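Local coordinates for protein beta-galactosidase (Trichoderma reesei, PDB 3OG2) that probably hydrolyses terminal non-reducing beta-D-galactose residues in beta-D-galactosides, as a glycoside hydrolase of family 35, at residues 21-26 / 209-214; 904-909 / 941-946; 917-922 / 956-961. One frame throughout, in Å; residues are numbered along the deposited sequence.

Contact 1: residues 21-26 / 209-214; sequences PLQNIV and IVPLIN
Gln23 and Pro211 carry the centre of this contact, a loop-to-loop join at the TIM-barrel part of the enzyme. Residues 21-26 lead into strand 26-28, and residues 209-214 follow helix 193-205. The two side chains cross at about a right angle, with Gln23 NE2 3.8 Å from Pro211 CD. Gln23 reaches this place by folding back on its own loop: CG sits between the backbone N and the carbonyl carbon (chi1 39°), and the chain bends again at chi2. The amide is then gripped by its own segment. Its OE1 receives Val26 N on a lone pair, in the carbonyl plane, over a nearly straight 2.8 Å bond (173° at the hydrogen); Ile25 N adds a weak, bent bond to the same oxygen. In return Gln23 NE2 donates to Val26 O, which lies close to the amide plane. With both ends engaged, the amide is fixed in rotation and oriented.

Val26 meets Pro211 obliquely, its CG1, anti to the backbone N, coming within 3.8 Å of Pro211 CD, and Ile173 of strand 172-177 also touches Val26. At the more open end, Leu22 CB lies 4.3 Å from Ile209 CB, while Gln23 CG comes to 3.4 Å from Ile209 O. No direct hydrogen bond joins the segments. One water does so instead: it accepts from Leu22 N and from Gln23 NE2 at 3.0 Å, and donates to Ile209 O at 2.7 Å.

Contact 2: residues 904-909 / 941-946; sequences LSFVFD and FPVPEG
Phe941 pairs with Phe906 through two backbone hydrogen bonds, Phe941 N to Phe906 O at 2.8 Å and Phe906 N to Phe941 O at 2.9 Å. The strand axes run at 154°, as neighbours in an antiparallel sheet of the second all-beta domain. The Phe941 ring meets that of Phe908 obliquely, planes 75° apart, with Phe941 CE1 3.7 Å from Phe908 CD1; Phe906 O lies in the ring plane at its edge. Tyr931 of strand 926-932 also touches Phe941. An alanine here would probably open a gap beside Phe908 and Tyr931, since the whole ring that fills it would be gone.

Pro942 forms the non-hydrogen-bonded pair with Ser905, and the backbones are drawn close, CA to CA 3.8 Å. Such a pair asks no N-H of the proline toward Ser905; Pro942 CA lies near Leu904 O in a CA-H...O contact. The hydroxyl of Ser905 finds its partner in Glu940.

Val943 donates its N-H to Leu904 O over a longer bond of 3.2 Å. Its CG2, anti to the carbonyl carbon, meets the edge of the Phe906 ring, 3.8 Å from Phe906 CD1. One water accepts from Leu904 N and donates to Val943 O at 2.7 Å, joining the two backbones there.

The backbone polar atoms named are thus met by N-H...O bonds or by the water, while the side chains of Phe906, Phe941 and Val943, on one face of the sheet, are buried and wholly apolar.

Contact 3: residues 917-922 / 956-961; sequences YRALLY and IGVALW
Arg918 and Trp961 form one of three antiparallel hydrogen-bonded pairs that join these neighbouring strands of a five-stranded sheet, their axes at 164°. Each pair makes two backbone bonds. Trp961 N lies 2.9 Å from Arg918 O; Leu920 N to Ala959 O is the longest at 3.2 Å. Tyr922 and Gly957 complete the series, Gly957 N lying 2.8 Å from Tyr922 O. A CB on Gly957 would fall tightly against Tyr922 CB, consistent with a glycine there.

CA-H...O contacts fill the intervening positions, as between Val958 CA and Leu920 O at 3.2 Å.

A CH-pi contact sets Arg918 CD over one face of the Trp961 six-membered ring, 4.2 Å from its centroid and offset toward the rim. The two side chains lie side by side, pointing the same way, with guanidinium and ring planes 67° apart. The guanidinium itself forms a salt bridge with Asp783, and Trp961 NE1 bonds Ser741.

Apolar packing on the face of Ala919, Val958 and Leu960 extends to the neighbouring Tyr917: the Leu960 and Tyr917 side chains cross at about a right angle, Leu960 CD1 3.3 Å from Tyr917 CD2.

The chemistry thus divides the work: backbone bonds fix the register, while the aliphatic part of Arg918 packs on an aromatic face and its charge is likely to be balanced by Asp783.

In the fold
Contact 1 closes before the other two open and lies on the opposite side of the chain's centre; its centre is 42 Å from that of contact 2 and 48 Å from that of contact 3. It belongs to the TIM-barrel part, whereas contacts 2 and 3 lie in the same second all-beta domain, with centres 13 Å apart. Their segments alternate along the chain: strands 900-908, 917-923, 940-943 and 953-962 go to the two sheets in turn. The sheets pack face to face, Phe941 CB lying 3.7 Å and Phe906 CB 3.9 Å from Leu921 CD2. Contacts 2 and 3 thus tie facing sheets into one apolar core, away from the galactose site.

Contact 1: residues 21-26 / 209-214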
ATOM      1  N   PRO A  21     -22.543 -11.196 -18.053  1.00 10.43           N
ATOM      2  CA  PRO A  21     -21.270 -10.744 -18.648  1.00  9.39           C
ATOM      3  C   PRO A  21     -21.530 -10.070 -19.992  1.00 11.00           C
ATOM      4  O   PRO A  21     -22.479 -10.466 -20.731  1.00 11.30           O
ATOM      5  CB  PRO A  21     -20.491 -12.060 -18.790  1.00 10.03           C
ATOM      6  CG  PRO A  21     -21.555 -13.097 -18.998  1.00 11.30           C
ATOM      7  CD  PRO A  21     -22.678 -12.677 -18.085  1.00 11.33           C
ATOM      8  N   LEU A  22     -20.687  -9.108 -20.296  1.00 11.02           N
ATOM      9  CA  LEU A  22     -20.767  -8.411 -21.603  1.00 10.93           C
ATOM     10  C   LEU A  22     -19.782  -8.986 -22.620  1.00 11.67           C
ATOM     11  O   LEU A  22     -19.725  -8.517 -23.771  1.00 14.04           O
ATOM     12  CB  LEU A  22     -20.501  -6.929 -21.381  1.00 11.17           C
ATOM     13  CG  LEU A  22     -21.533  -6.270 -20.491  1.00 11.32           C
ATOM     14  CD1 LEU A  22     -21.205  -4.777 -20.329  1.00 13.17           C
ATOM     15  CD2 LEU A  22     -22.947  -6.422 -21.056  1.00 19.02           C
ATOM     16  N   GLN A  23     -18.985  -9.944 -22.186  1.00 10.89           N
ATOM     17  CA  GLN A  23     -17.897 -10.560 -22.935  1.00 10.25           C
ATOM     18  C   GLN A  23     -17.694 -11.949 -22.364  1.00  9.69           C
ATOM     19  O   GLN A  23     -18.160 -12.190 -21.243  1.00 11.20           O
ATOM     20  CB  GLN A  23     -16.606  -9.706 -22.911  1.00 11.33           C
ATOM     21  CG  GLN A  23     -16.314  -9.029 -21.557  1.00 10.34           C
ATOM     22  CD  GLN A  23     -15.926 -10.031 -20.483  1.00  8.53           C
ATOM     23  OE1 GLN A  23     -15.078 -10.884 -20.777  1.00 10.12           O
ATOM     24  NE2 GLN A  23     -16.528 -10.011 -19.286  1.00 10.07           N
ATOM     25  N   ASN A  24     -16.900 -12.783 -23.032  1.00 10.87           N
ATOM     26  CA  ASN A  24     -16.789 -14.123 -22.434  1.00 12.61           C
ATOM     27  C   ASN A  24     -15.362 -14.437 -22.005  1.00 11.26           C
ATOM     28  O   ASN A  24     -15.039 -15.591 -21.748  1.00 15.43           O
ATOM     29  CB  ASN A  24     -17.330 -15.189 -23.371  1.00 18.26           C
ATOM     30  CG  ASN A  24     -16.422 -15.367 -24.537  1.00 23.08           C
ATOM     31  OD1 ASN A  24     -15.718 -14.454 -24.937  1.00 26.94           O
ATOM     32  ND2 ASN A  24     -16.409 -16.583 -25.092  1.00 48.83           N
ATOM     33  N   ILE A  25     -14.508 -13.440 -21.854  1.00 10.21           N
ATOM     34  CA  ILE A  25     -13.145 -13.659 -21.347  0.50  9.41           C
ATOM     35  C   ILE A  25     -13.162 -13.777 -19.830  1.00  8.96           C
ATOM     36  O   ILE A  25     -12.534 -14.665 -19.261  1.00 12.39           O
ATOM     37  CB  ILE A  25     -12.286 -12.511 -21.894  0.50 10.67           C
ATOM     38  CG1 ILE A  25     -12.528 -12.318 -23.418  0.50 11.90           C
ATOM     39  CG2 ILE A  25     -10.807 -12.655 -21.625  0.50 10.51           C
ATOM     40  CD1 ILE A  25     -12.188 -13.565 -24.213  0.50 15.87           C
ATOM     41  N   VAL A  26     -13.872 -12.864 -19.174  1.00  8.95           N
ATOM     42  CA  VAL A  26     -13.966 -12.865 -17.705  1.00  8.24           C
ATOM     43  C   VAL A  26     -15.421 -13.077 -17.332  1.00  8.51           C
ATOM     44  O   VAL A  26     -16.251 -12.206 -17.598  1.00  9.16           O
ATOM     45  CB  VAL A  26     -13.439 -11.565 -17.060  1.00  8.57           C
ATOM     46  CG1 VAL A  26     -13.443 -11.663 -15.532  1.00  9.41           C
ATOM     47  CG2 VAL A  26     -12.004 -11.245 -17.513  1.00 11.40           C
ATOM     48  N   ILE A 209     -16.031  -3.087 -20.351  1.00  8.27           N
ATOM     49  CA  ILE A 209     -16.931  -4.220 -20.619  1.00  8.25           C
ATOM     50  C   ILE A 209     -16.606  -5.387 -19.697  1.00  7.79           C
ATOM     51  O   ILE A 209     -17.350  -6.353 -19.693  1.00  9.81           O
ATOM     52  CB  ILE A 209     -16.883  -4.684 -22.088  1.00 10.02           C
ATOM     53  CG1 ILE A 209     -15.479  -5.075 -22.540  1.00 10.16           C
ATOM     54  CG2 ILE A 209     -17.519  -3.593 -22.979  1.00 11.92           C
ATOM     55  CD1 ILE A 209     -15.491  -5.669 -23.969  1.00 13.54           C
ATOM     56  N   VAL A 210     -15.506  -5.332 -18.899  1.00  8.00           N
ATOM     57  CA  VAL A 210     -15.242  -6.366 -17.922  1.00  7.77           C
ATOM     58  C   VAL A 210     -16.245  -6.242 -16.796  1.00  7.41           C
ATOM     59  O   VAL A 210     -17.005  -5.257 -16.718  1.00  8.09           O
ATOM     60  CB  VAL A 210     -13.785  -6.285 -17.402  1.00  8.28           C
ATOM     61  CG1 VAL A 210     -12.819  -6.616 -18.591  1.00 10.79           C
ATOM     62  CG2 VAL A 210     -13.461  -4.952 -16.744  1.00  9.86           C
ATOM     63  N   PRO A 211     -16.318  -7.259 -15.933  1.00  7.90           N
ATOM     64  CA  PRO A 211     -17.314  -7.195 -14.860  1.00  7.51           C
ATOM     65  C   PRO A 211     -17.001  -6.056 -13.885  1.00  7.21           C
ATOM     66  O   PRO A 211     -15.848  -5.754 -13.593  1.00  7.87           O
ATOM     67  CB  PRO A 211     -17.186  -8.531 -14.155  1.00  8.62           C
ATOM     68  CG  PRO A 211     -16.610  -9.452 -15.248  1.00  9.82           C
ATOM     69  CD  PRO A 211     -15.609  -8.563 -15.942  1.00  8.14           C
ATOM     70  N   LEU A 212     -18.129  -5.534 -13.359  1.00  7.63           N
ATOM     71  CA  LEU A 212     -18.051  -4.493 -12.317  1.00  7.43           C
ATOM     72  C   LEU A 212     -18.220  -5.145 -10.949  1.00  7.43           C
ATOM     73  O   LEU A 212     -19.147  -5.940 -10.750  1.00  8.50           O
ATOM     74  CB  LEU A 212     -19.179  -3.446 -12.482  1.00  8.51           C
ATOM     75  CG  LEU A 212     -19.174  -2.736 -13.826  1.00 10.07           C
ATOM     76  CD1 LEU A 212     -20.411  -1.837 -13.914  1.00 13.05           C
ATOM     77  CD2 LEU A 212     -17.858  -1.997 -13.998  1.00 15.56           C
ATOM     78  N   ILE A 213     -17.340  -4.806 -10.042  1.00  6.99           N
ATOM     79  CA  ILE A 213     -17.358  -5.333  -8.670  1.00  6.89           C
ATOM     80  C   ILE A 213     -17.337  -4.160  -7.738  1.00  7.19           C
ATOM     81  O   ILE A 213     -16.653  -3.148  -7.982  1.00 10.21           O
ATOM     82  CB  ILE A 213     -16.147  -6.240  -8.471  1.00  8.17           C
ATOM     83  CG1 ILE A 213     -16.210  -7.004  -7.128  1.00  8.19           C
ATOM     84  CG2 ILE A 213     -14.806  -5.516  -8.603  1.00 10.41           C
ATOM     85  CD1 ILE A 213     -15.249  -8.209  -7.060  1.00 10.36           C
ATOM     86  N   ASN A 214     -18.122  -4.242  -6.658  1.00  7.69           N
ATOM     87  CA  ASN A 214     -18.084  -3.143  -5.694  1.00  7.69           C
ATOM     88  C   ASN A 214     -17.402  -3.594  -4.398  1.00  6.94           C
ATOM     89  O   ASN A 214     -16.920  -4.697  -4.273  1.00  8.30           O
ATOM     90  CB  ASN A 214     -19.503  -2.566  -5.413  1.00  8.48           C
ATOM     91  CG  ASN A 214     -20.413  -3.542  -4.707  1.00  9.11           C
ATOM     92  OD1 ASN A 214     -20.212  -4.762  -4.636  1.00  8.45           O
ATOM     93  ND2 ASN A 214     -21.518  -2.990  -4.288  1.00 15.34           N
TER
HETATM   94  O   HOH W   1     -18.775  -8.268 -18.412  1.00 10.71           O

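Contact 2: residues 904-909 / 941-946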
ATOM      1  N   LEU A 904      17.725   3.733   0.582  1.00  8.94           N
ATOM      2  CA  LEU A 904      18.256   4.919   1.280  1.00  9.52           C
ATOM      3  C   LEU A 904      17.152   5.697   1.947  1.00  8.83           C
ATOM      4  O   LEU A 904      16.018   5.764   1.410  1.00  9.65           O
ATOM      5  CB  LEU A 904      18.970   5.848   0.290  1.00 11.15           C
ATOM      6  CG  LEU A 904      20.286   5.240  -0.249  1.00 11.93           C
ATOM      7  CD1 LEU A 904      20.889   6.236  -1.254  1.00 14.11           C
ATOM      8  CD2 LEU A 904      21.267   4.911   0.861  1.00 14.84           C
ATOM      9  N   SER A 905      17.450   6.333   3.089  1.00 10.38           N
ATOM     10  CA  SER A 905      16.437   7.133   3.746  1.00  9.48           C
ATOM     11  C   SER A 905      17.112   8.267   4.475  1.00  9.62           C
ATOM     12  O   SER A 905      18.323   8.191   4.743  1.00 11.73           O
ATOM     13  CB  SER A 905      15.659   6.321   4.798  1.00 10.38           C
ATOM     14  OG  SER A 905      16.603   5.663   5.627  1.00 12.50           O
ATOM     15  N   PHE A 906      16.378   9.298   4.729  1.00  9.80           N
ATOM     16  CA  PHE A 906      16.855  10.490   5.427  1.00  8.87           C
ATOM     17  C   PHE A 906      16.340  10.457   6.851  1.00  9.39           C
ATOM     18  O   PHE A 906      15.146  10.336   7.031  1.00 10.60           O
ATOM     19  CB  PHE A 906      16.408  11.778   4.741  1.00 10.51           C
ATOM     20  CG  PHE A 906      17.037  11.941   3.369  1.00 10.66           C
ATOM     21  CD1 PHE A 906      16.497  11.279   2.283  1.00 11.77           C
ATOM     22  CD2 PHE A 906      18.145  12.753   3.213  1.00 12.37           C
ATOM     23  CE1 PHE A 906      17.093  11.406   1.025  1.00 12.05           C
ATOM     24  CE2 PHE A 906      18.744  12.867   1.956  1.00 12.81           C
ATOM     25  CZ  PHE A 906      18.206  12.205   0.876  1.00 13.06           C
ATOM     26  N   VAL A 907      17.251  10.572   7.837  1.00  9.81           N
ATOM     27  CA  VAL A 907      16.816  10.397   9.227  1.00 10.85           C
ATOM     28  C   VAL A 907      17.040  11.656  10.042  1.00 10.83           C
ATOM     29  O   VAL A 907      18.216  12.109  10.114  1.00 13.74           O
ATOM     30  CB  VAL A 907      17.537   9.241   9.948  1.00 12.20           C
ATOM     31  CG1 VAL A 907      17.095   9.068  11.395  1.00 14.48           C
ATOM     32  CG2 VAL A 907      17.243   7.956   9.173  1.00 15.66           C
ATOM     33  N   PHE A 908      16.008  12.194  10.651  1.00 11.62           N
ATOM     34  CA  PHE A 908      16.092  13.334  11.534  1.00 11.23           C
ATOM     35  C   PHE A 908      16.272  12.800  12.967  1.00 12.58           C
ATOM     36  O   PHE A 908      15.561  11.883  13.379  1.00 14.02           O
ATOM     37  CB  PHE A 908      14.748  14.090  11.473  1.00 11.90           C
ATOM     38  CG  PHE A 908      14.528  14.904  10.202  1.00 12.81           C
ATOM     39  CD1 PHE A 908      14.174  14.301   8.997  1.00 14.26           C
ATOM     40  CD2 PHE A 908      14.667  16.282  10.157  1.00 13.54           C
ATOM     41  CE1 PHE A 908      13.968  15.056   7.831  1.00 15.44           C
ATOM     42  CE2 PHE A 908      14.450  17.053   9.043  1.00 14.91           C
ATOM     43  CZ  PHE A 908      14.089  16.442   7.869  1.00 15.28           C
ATOM     44  N   ASP A 909      17.187  13.457  13.691  1.00 11.90           N
ATOM     45  CA  ASP A 909      17.382  13.145  15.112  1.00 13.88           C
ATOM     46  C   ASP A 909      16.358  13.895  15.953  1.00 12.56           C
ATOM     47  O   ASP A 909      16.237  15.115  15.806  1.00 15.30           O
ATOM     48  CB  ASP A 909      18.811  13.548  15.492  1.00 17.19           C
ATOM     49  CG  ASP A 909      19.363  13.217  16.839  1.00 33.45           C
ATOM     50  OD1 ASP A 909      18.622  12.617  17.638  1.00 49.62           O
ATOM     51  OD2 ASP A 909      20.542  13.535  17.120  1.00 50.81           O
ATOM     52  N   PHE A 941      12.756   8.926   6.559  1.00  8.70           N
ATOM     53  CA  PHE A 941      12.060   9.259   5.310  1.00  8.22           C
ATOM     54  C   PHE A 941      12.702   8.535   4.147  1.00  8.11           C
ATOM     55  O   PHE A 941      13.720   9.024   3.635  1.00  8.62           O
ATOM     56  CB  PHE A 941      12.088  10.802   5.066  1.00  7.86           C
ATOM     57  CG  PHE A 941      11.258  11.485   6.147  1.00  8.25           C
ATOM     58  CD1 PHE A 941      11.776  11.837   7.369  1.00  9.53           C
ATOM     59  CD2 PHE A 941       9.889  11.760   5.893  1.00  8.70           C
ATOM     60  CE1 PHE A 941      10.991  12.484   8.351  1.00  9.95           C
ATOM     61  CE2 PHE A 941       9.113  12.432   6.850  1.00  8.26           C
ATOM     62  CZ  PHE A 941       9.648  12.771   8.069  1.00  9.89           C
ATOM     63  N   PRO A 942      12.187   7.378   3.750  1.00  7.70           N
ATOM     64  CA  PRO A 942      12.803   6.651   2.610  1.00  8.29           C
ATOM     65  C   PRO A 942      12.501   7.404   1.331  1.00  7.74           C
ATOM     66  O   PRO A 942      11.419   8.037   1.181  1.00  9.22           O
ATOM     67  CB  PRO A 942      12.051   5.320   2.582  1.00  9.59           C
ATOM     68  CG  PRO A 942      10.754   5.608   3.256  1.00 12.92           C
ATOM     69  CD  PRO A 942      11.045   6.645   4.309  1.00  8.87           C
ATOM     70  N   VAL A 943      13.420   7.360   0.387  1.00  7.96           N
ATOM     71  CA  VAL A 943      13.270   7.980  -0.934  1.00  7.84           C
ATOM     72  C   VAL A 943      13.728   6.960  -1.939  1.00  8.24           C
ATOM     73  O   VAL A 943      14.849   6.502  -1.779  1.00  9.62           O
ATOM     74  CB  VAL A 943      14.030   9.307  -1.051  1.00  7.99           C
ATOM     75  CG1 VAL A 943      13.780   9.895  -2.431  1.00 10.69           C
ATOM     76  CG2 VAL A 943      13.578  10.247   0.080  1.00  8.90           C
ATOM     77  N   PRO A 944      12.927   6.578  -2.924  1.00  8.49           N
ATOM     78  CA  PRO A 944      13.363   5.488  -3.802  1.00  9.10           C
ATOM     79  C   PRO A 944      14.443   5.871  -4.804  1.00  9.11           C
ATOM     80  O   PRO A 944      14.495   6.972  -5.311  1.00  9.60           O
ATOM     81  CB  PRO A 944      12.098   5.160  -4.600  1.00  9.63           C
ATOM     82  CG  PRO A 944      11.310   6.433  -4.580  1.00 10.30           C
ATOM     83  CD  PRO A 944      11.600   7.115  -3.267  1.00  9.04           C
ATOM     84  N   GLU A 945      15.312   4.864  -5.101  1.00  9.23           N
ATOM     85  CA  GLU A 945      16.113   4.937  -6.304  1.00  9.74           C
ATOM     86  C   GLU A 945      15.218   5.262  -7.486  1.00  9.94           C
ATOM     87  O   GLU A 945      14.112   4.727  -7.557  1.00 10.77           O
ATOM     88  CB  GLU A 945      16.811   3.571  -6.511  1.00 11.14           C
ATOM     89  CG  GLU A 945      17.826   3.596  -7.650  1.00 12.03           C
ATOM     90  CD  GLU A 945      18.482   2.249  -7.815  1.00 12.19           C
ATOM     91  OE1 GLU A 945      18.523   1.455  -6.835  1.00 14.07           O
ATOM     92  OE2 GLU A 945      18.983   1.968  -8.925  1.00 14.70           O
ATOM     93  N   GLY A 946      15.652   6.152  -8.378  1.00  9.88           N
ATOM     94  CA  GLY A 946      14.741   6.609  -9.443  1.00 10.41           C
ATOM     95  C   GLY A 946      14.455   8.055  -9.171  1.00  8.54           C
ATOM     96  O   GLY A 946      14.684   8.945 -10.007  1.00 11.08           O
TER
HETATM   97  O   HOH W   2      16.296   4.202  -1.814  1.00 10.40           O

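Contact 3: residues 917-922 / 956-961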
ATOM      1  N   TYR A 917       9.740  22.542  15.622  1.00 11.81           N
ATOM      2  CA  TYR A 917       9.827  23.003  14.257  1.00 10.02           C
ATOM      3  C   TYR A 917       9.127  21.996  13.325  1.00  9.19           C
ATOM      4  O   TYR A 917       8.903  20.854  13.708  1.00  9.95           O
ATOM      5  CB  TYR A 917      11.274  23.210  13.802  1.00 12.27           C
ATOM      6  CG  TYR A 917      12.134  21.963  13.689  1.00 11.19           C
ATOM      7  CD1 TYR A 917      12.764  21.423  14.816  1.00 11.77           C
ATOM      8  CD2 TYR A 917      12.329  21.365  12.467  1.00 11.30           C
ATOM      9  CE1 TYR A 917      13.552  20.294  14.706  1.00 11.79           C
ATOM     10  CE2 TYR A 917      13.126  20.234  12.358  1.00 11.06           C
ATOM     11  CZ  TYR A 917      13.731  19.707  13.455  1.00 11.23           C
ATOM     12  OH  TYR A 917      14.526  18.594  13.310  1.00 13.24           O
ATOM     13  N   ARG A 918       8.870  22.557  12.141  1.00  9.38           N
ATOM     14  CA  ARG A 918       8.328  21.731  11.061  1.00 10.02           C
ATOM     15  C   ARG A 918       9.343  21.773   9.936  1.00 10.47           C
ATOM     16  O   ARG A 918       9.966  22.837   9.734  1.00 12.60           O
ATOM     17  CB  ARG A 918       6.956  22.248  10.579  1.00 11.07           C
ATOM     18  CG  ARG A 918       6.012  22.299  11.792  1.00 11.66           C
ATOM     19  CD  ARG A 918       4.681  22.928  11.452  1.00 11.54           C
ATOM     20  NE  ARG A 918       3.794  22.175  10.538  1.00 10.21           N
ATOM     21  CZ  ARG A 918       2.861  21.341  10.930  1.00  8.62           C
ATOM     22  NH1 ARG A 918       2.703  21.078  12.235  1.00  9.60           N
ATOM     23  NH2 ARG A 918       2.105  20.738  10.023  1.00 10.38           N
ATOM     24  N   ALA A 919       9.565  20.691   9.246  1.00  9.07           N
ATOM     25  CA  ALA A 919      10.511  20.711   8.129  1.00  8.60           C
ATOM     26  C   ALA A 919       9.867  19.992   6.945  1.00  7.92           C
ATOM     27  O   ALA A 919       8.987  19.108   7.096  1.00 10.33           O
ATOM     28  CB  ALA A 919      11.812  19.981   8.502  1.00 10.51           C
ATOM     29  N   LEU A 920      10.264  20.390   5.767  1.00  8.13           N
ATOM     30  CA  LEU A 920       9.910  19.723   4.520  1.00  8.07           C
ATOM     31  C   LEU A 920      11.217  19.206   3.885  1.00  8.64           C
ATOM     32  O   LEU A 920      12.197  19.939   3.849  1.00 10.77           O
ATOM     33  CB  LEU A 920       9.225  20.666   3.549  1.00  9.27           C
ATOM     34  CG  LEU A 920       7.935  21.296   4.048  1.00 12.31           C
ATOM     35  CD1 LEU A 920       7.504  22.397   3.105  1.00 15.28           C
ATOM     36  CD2 LEU A 920       6.849  20.204   4.089  1.00 17.60           C
ATOM     37  N   LEU A 921      11.140  17.980   3.392  1.00  7.95           N
ATOM     38  CA  LEU A 921      12.283  17.339   2.735  1.00  7.88           C
ATOM     39  C   LEU A 921      12.033  17.304   1.222  1.00  7.79           C
ATOM     40  O   LEU A 921      10.973  16.795   0.821  1.00  8.82           O
ATOM     41  CB  LEU A 921      12.466  15.914   3.286  1.00  9.30           C
ATOM     42  CG  LEU A 921      13.526  15.087   2.573  1.00  9.99           C
ATOM     43  CD1 LEU A 921      14.948  15.614   2.817  1.00 12.54           C
ATOM     44  CD2 LEU A 921      13.414  13.641   3.084  1.00 11.90           C
ATOM     45  N   TYR A 922      12.938  17.786   0.411  1.00  8.54           N
ATOM     46  CA  TYR A 922      12.854  17.703  -1.029  1.00  8.36           C
ATOM     47  C   TYR A 922      14.043  16.933  -1.555  1.00  8.11           C
ATOM     48  O   TYR A 922      15.165  17.093  -1.067  1.00  9.24           O
ATOM     49  CB  TYR A 922      12.851  19.090  -1.605  1.00 10.21           C
ATOM     50  CG  TYR A 922      11.524  19.797  -1.541  1.00 11.92           C
ATOM     51  CD1 TYR A 922      10.719  19.654  -2.680  1.00 14.95           C
ATOM     52  CD2 TYR A 922      11.037  20.606  -0.533  1.00 15.79           C
ATOM     53  CE1 TYR A 922       9.481  20.202  -2.896  1.00 16.89           C
ATOM     54  CE2 TYR A 922       9.736  21.177  -0.748  1.00 16.11           C
ATOM     55  CZ  TYR A 922       8.991  20.977  -1.868  1.00 19.31           C
ATOM     56  OH  TYR A 922       7.735  21.571  -2.094  1.00 23.12           O
ATOM     57  N   ILE A 956      19.266  18.075  -2.548  0.50 11.09           N
ATOM     58  CA  ILE A 956      18.491  17.814  -1.344  0.50 11.32           C
ATOM     59  C   ILE A 956      18.098  19.130  -0.681  0.50 10.42           C
ATOM     60  O   ILE A 956      18.924  20.030  -0.531  0.50 11.93           O
ATOM     61  CB  ILE A 956      19.264  16.946  -0.337  0.50 13.79           C
ATOM     62  CG1 ILE A 956      19.494  15.506  -0.800  0.50 14.38           C
ATOM     63  CG2 ILE A 956      18.581  16.969   1.022  0.50 13.61           C
ATOM     64  CD1 ILE A 956      18.220  14.754  -1.111  0.50 13.29           C
ATOM     65  N   GLY A 957      16.831  19.240  -0.295  1.00  9.55           N
ATOM     66  CA  GLY A 957      16.317  20.471   0.262  1.00  9.55           C
ATOM     67  C   GLY A 957      15.696  20.205   1.597  1.00  9.03           C
ATOM     68  O   GLY A 957      15.004  19.188   1.790  1.00 10.45           O
ATOM     69  N   VAL A 958      15.895  21.115   2.545  1.00  8.81           N
ATOM     70  CA  VAL A 958      15.238  21.043   3.830  1.00  9.07           C
ATOM     71  C   VAL A 958      14.683  22.443   4.147  1.00  8.81           C
ATOM     72  O   VAL A 958      15.442  23.403   4.290  1.00 10.21           O
ATOM     73  CB  VAL A 958      16.206  20.605   4.926  1.00 10.80           C
ATOM     74  CG1 VAL A 958      15.512  20.583   6.294  1.00 13.17           C
ATOM     75  CG2 VAL A 958      16.824  19.266   4.607  1.00 13.09           C
ATOM     76  N   ALA A 959      13.353  22.537   4.293  1.00  8.91           N
ATOM     77  CA  ALA A 959      12.718  23.752   4.806  1.00  8.92           C
ATOM     78  C   ALA A 959      12.655  23.600   6.318  1.00  8.93           C
ATOM     79  O   ALA A 959      12.342  22.536   6.783  1.00 11.76           O
ATOM     80  CB  ALA A 959      11.320  23.976   4.209  1.00 10.96           C
ATOM     81  N   LEU A 960      12.938  24.698   7.005  1.00  8.76           N
ATOM     82  CA  LEU A 960      12.919  24.715   8.471  1.00  9.67           C
ATOM     83  C   LEU A 960      12.018  25.856   8.903  1.00  9.76           C
ATOM     84  O   LEU A 960      12.361  27.020   8.656  1.00 10.91           O
ATOM     85  CB  LEU A 960      14.363  24.905   8.984  1.00 12.66           C
ATOM     86  CG  LEU A 960      14.499  25.133  10.490  1.00 13.31           C
ATOM     87  CD1 LEU A 960      14.025  23.886  11.207  1.00 14.77           C
ATOM     88  CD2 LEU A 960      15.934  25.499  10.830  1.00 15.80           C
ATOM     89  N   TRP A 961      10.919  25.524   9.560  1.00  9.81           N
ATOM     90  CA  TRP A 961       9.965  26.485  10.080  1.00  9.03           C
ATOM     91  C   TRP A 961      10.086  26.394  11.604  1.00  8.65           C
ATOM     92  O   TRP A 961       9.595  25.417  12.198  1.00 10.41           O
ATOM     93  CB  TRP A 961       8.564  26.181   9.535  1.00  9.89           C
ATOM     94  CG  TRP A 961       7.422  26.975  10.097  1.00  8.99           C
ATOM     95  CD1 TRP A 961       7.363  28.025  10.985  1.00  9.63           C
ATOM     96  CD2 TRP A 961       6.028  26.760   9.768  1.00  9.96           C
ATOM     97  NE1 TRP A 961       6.074  28.446  11.214  1.00  9.56           N
ATOM     98  CE2 TRP A 961       5.235  27.669  10.470  1.00 10.14           C
ATOM     99  CE3 TRP A 961       5.428  25.826   8.907  1.00 12.23           C
ATOM    100  CZ2 TRP A 961       3.832  27.708  10.364  1.00 11.29           C
ATOM    101  CZ3 TRP A 961       4.052  25.845   8.788  1.00 13.85           C
ATOM    102  CH2 TRP A 961       3.269  26.779   9.512  1.00 12.53           C
TER